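Local coordinates for flavodoxin (Lactobacillus reuteri, PDB 5VEG), which binds flavin mononucleotide and, as a microcompartment-associated flavodoxin, probably serves as a low-potential electron donor to redox enzymes, at residues A[112-116]-A[172-176]. Numbering follows the deposited sequence.
Sequences KVYGV and LVKTA
Apolar helix-on-sheet packing joins the start of strand 113-120, flanked by strands 80-85 and 145-154 in the parallel sheet of the flavodoxin fold, to the last turn of the C-terminal helix 159-176. The segment axes approach to 8.4 Å at 161°, nearly antiparallel, as expected for an alpha/beta sandwich; Val113 and Ala176 set the register, CA to CA 5.8 Å. Val113, extended (-104/133) with chi1 t, points at the helix: its CG1 lies 3.7 Å from Leu172 O and 4.2 Å from Leu172 CD2, its CG2 3.8 Å from both Thr175 CG2 and Ala176 CB. Leu172, rotamer mt, lays CD2 over the backbone, 3.3 Å from Tyr114 O and 3.8 Å from Gly115 N. An ideal CB on Gly115 would clash with this methyl. Tyr114 points to the other face, stacking on Phe139 and hydrogen-bonding Asp136. Thr175 OG1 hydrogen-bonds mainly to Gly171 O, one turn back, with Gly147 O of strand 145-154 as second partner. Between the segments themselves, cohesion therefore rests on close van der Waals fit rather than polar pairing.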
ATOM      1  N   LYS A 112     -10.110  -6.255  -8.532  1.00 30.94           N
ATOM      2  CA  LYS A 112      -8.906  -6.287  -7.713  1.00 31.28           C
ATOM      3  C   LYS A 112      -9.232  -5.797  -6.306  1.00 30.31           C
ATOM      4  O   LYS A 112     -10.074  -4.919  -6.129  1.00 29.06           O
ATOM      5  CB  LYS A 112      -7.795  -5.437  -8.334  1.00 27.29           C
ATOM      6  CG  LYS A 112      -7.472  -5.807  -9.798  1.00 30.68           C
ATOM      7  CD  LYS A 112      -7.025  -7.267  -9.927  1.00 33.45           C
ATOM      8  CE  LYS A 112      -6.678  -7.618 -11.381  1.00 36.54           C
ATOM      9  NZ  LYS A 112      -5.688  -8.724 -11.490  1.00 30.78           N
ATOM     10  N   VAL A 113      -8.569  -6.395  -5.312  1.00 28.52           N
ATOM     11  CA  VAL A 113      -8.696  -6.025  -3.908  1.00 27.84           C
ATOM     12  C   VAL A 113      -7.459  -5.224  -3.516  1.00 28.73           C
ATOM     13  O   VAL A 113      -6.334  -5.608  -3.850  1.00 30.94           O
ATOM     14  CB  VAL A 113      -8.849  -7.276  -3.026  1.00 29.47           C
ATOM     15  CG1 VAL A 113      -8.693  -6.933  -1.516  1.00 28.01           C
ATOM     16  CG2 VAL A 113     -10.181  -7.962  -3.317  1.00 30.58           C
ATOM     17  N   TYR A 114      -7.654  -4.098  -2.843  1.00 26.74           N
ATOM     18  CA  TYR A 114      -6.530  -3.218  -2.581  1.00 23.04           C
ATOM     19  C   TYR A 114      -6.505  -2.786  -1.128  1.00 22.63           C
ATOM     20  O   TYR A 114      -7.503  -2.864  -0.405  1.00 24.25           O
ATOM     21  CB  TYR A 114      -6.534  -1.971  -3.492  1.00 22.12           C
ATOM     22  CG  TYR A 114      -7.482  -0.887  -3.041  1.00 29.31           C
ATOM     23  CD1 TYR A 114      -7.072   0.098  -2.138  1.00 26.02           C
ATOM     24  CD2 TYR A 114      -8.792  -0.847  -3.510  1.00 25.60           C
ATOM     25  CE1 TYR A 114      -7.933   1.076  -1.722  1.00 25.45           C
ATOM     26  CE2 TYR A 114      -9.661   0.146  -3.102  1.00 25.76           C
ATOM     27  CZ  TYR A 114      -9.222   1.098  -2.199  1.00 35.04           C
ATOM     28  OH  TYR A 114     -10.074   2.091  -1.771  1.00 35.44           O
ATOM     29  N   GLY A 115      -5.329  -2.337  -0.714  1.00 22.87           N
ATOM     30  CA  GLY A 115      -5.161  -1.719   0.592  1.00 22.86           C
ATOM     31  C   GLY A 115      -4.001  -0.759   0.502  1.00 23.63           C
ATOM     32  O   GLY A 115      -3.086  -0.945  -0.304  1.00 24.84           O
ATOM     33  N   VAL A 116      -4.049   0.297   1.302  1.00 24.27           N
ATOM     34  CA  VAL A 116      -2.979   1.287   1.292  1.00 20.39           C
ATOM     35  C   VAL A 116      -2.510   1.507   2.724  1.00 24.54           C
ATOM     36  O   VAL A 116      -3.317   1.524   3.663  1.00 20.17           O
ATOM     37  CB  VAL A 116      -3.422   2.615   0.628  1.00 21.43           C
ATOM     38  CG1 VAL A 116      -2.271   3.596   0.627  1.00 23.35           C
ATOM     39  CG2 VAL A 116      -3.854   2.392  -0.828  1.00 25.64           C
ATOM     40  N   LEU A 172      -7.598  -8.077   3.565  1.00 28.07           N
ATOM     41  CA  LEU A 172      -7.390  -8.210   2.127  1.00 27.72           C
ATOM     42  C   LEU A 172      -7.677  -9.637   1.674  1.00 33.86           C
ATOM     43  O   LEU A 172      -8.380  -9.856   0.682  1.00 31.86           O
ATOM     44  CB  LEU A 172      -5.958  -7.815   1.755  1.00 27.64           C
ATOM     45  CG  LEU A 172      -5.428  -6.429   2.159  1.00 31.77           C
ATOM     46  CD1 LEU A 172      -3.928  -6.346   1.909  1.00 24.40           C
ATOM     47  CD2 LEU A 172      -6.171  -5.326   1.416  1.00 27.72           C
ATOM     48  N   VAL A 173      -7.145 -10.618   2.407  1.00 36.77           N
ATOM     49  CA  VAL A 173      -7.320 -12.022   2.035  1.00 36.17           C
ATOM     50  C   VAL A 173      -8.793 -12.402   2.076  1.00 39.12           C
ATOM     51  O   VAL A 173      -9.337 -12.951   1.111  1.00 39.28           O
ATOM     52  CB  VAL A 173      -6.478 -12.929   2.951  1.00 33.85           C
ATOM     53  CG1 VAL A 173      -6.714 -14.406   2.609  1.00 43.35           C
ATOM     54  CG2 VAL A 173      -5.016 -12.597   2.813  1.00 31.06           C
ATOM     55  N   LYS A 174      -9.472 -12.107   3.186  1.00 35.45           N
ATOM     56  CA  LYS A 174     -10.886 -12.460   3.258  1.00 39.97           C
ATOM     57  C   LYS A 174     -11.683 -11.772   2.153  1.00 47.65           C
ATOM     58  O   LYS A 174     -12.525 -12.404   1.497  1.00 40.75           O
ATOM     59  CB  LYS A 174     -11.449 -12.133   4.640  1.00 40.62           C
ATOM     60  CG  LYS A 174     -11.053 -13.149   5.738  1.00 47.93           C
ATOM     61  CD  LYS A 174     -10.560 -14.506   5.170  1.00 59.60           C
ATOM     62  CE  LYS A 174     -11.688 -15.510   4.891  1.00 57.45           C
ATOM     63  NZ  LYS A 174     -11.264 -16.547   3.896  1.00 59.08           N
ATOM     64  N   THR A 175     -11.389 -10.492   1.889  1.00 34.64           N
ATOM     65  CA  THR A 175     -12.081  -9.780   0.819  1.00 36.88           C
ATOM     66  C   THR A 175     -11.804 -10.419  -0.536  1.00 38.43           C
ATOM     67  O   THR A 175     -12.721 -10.592  -1.347  1.00 39.76           O
ATOM     68  CB  THR A 175     -11.663  -8.302   0.820  1.00 33.65           C
ATOM     69  OG1 THR A 175     -11.988  -7.718   2.083  1.00 32.07           O
ATOM     70  CG2 THR A 175     -12.381  -7.517  -0.257  1.00 35.44           C
ATOM     71  N   ALA A 176     -10.544 -10.781  -0.801  1.00 33.92           N
ATOM     72  CA  ALA A 176     -10.193 -11.354  -2.094  1.00 39.60           C
ATOM     73  C   ALA A 176     -10.629 -12.803  -2.237  1.00 45.67           C
ATOM     74  O   ALA A 176     -10.789 -13.274  -3.363  1.00 45.81           O
ATOM     75  CB  ALA A 176      -8.687 -11.260  -2.331  1.00 32.45           C
TER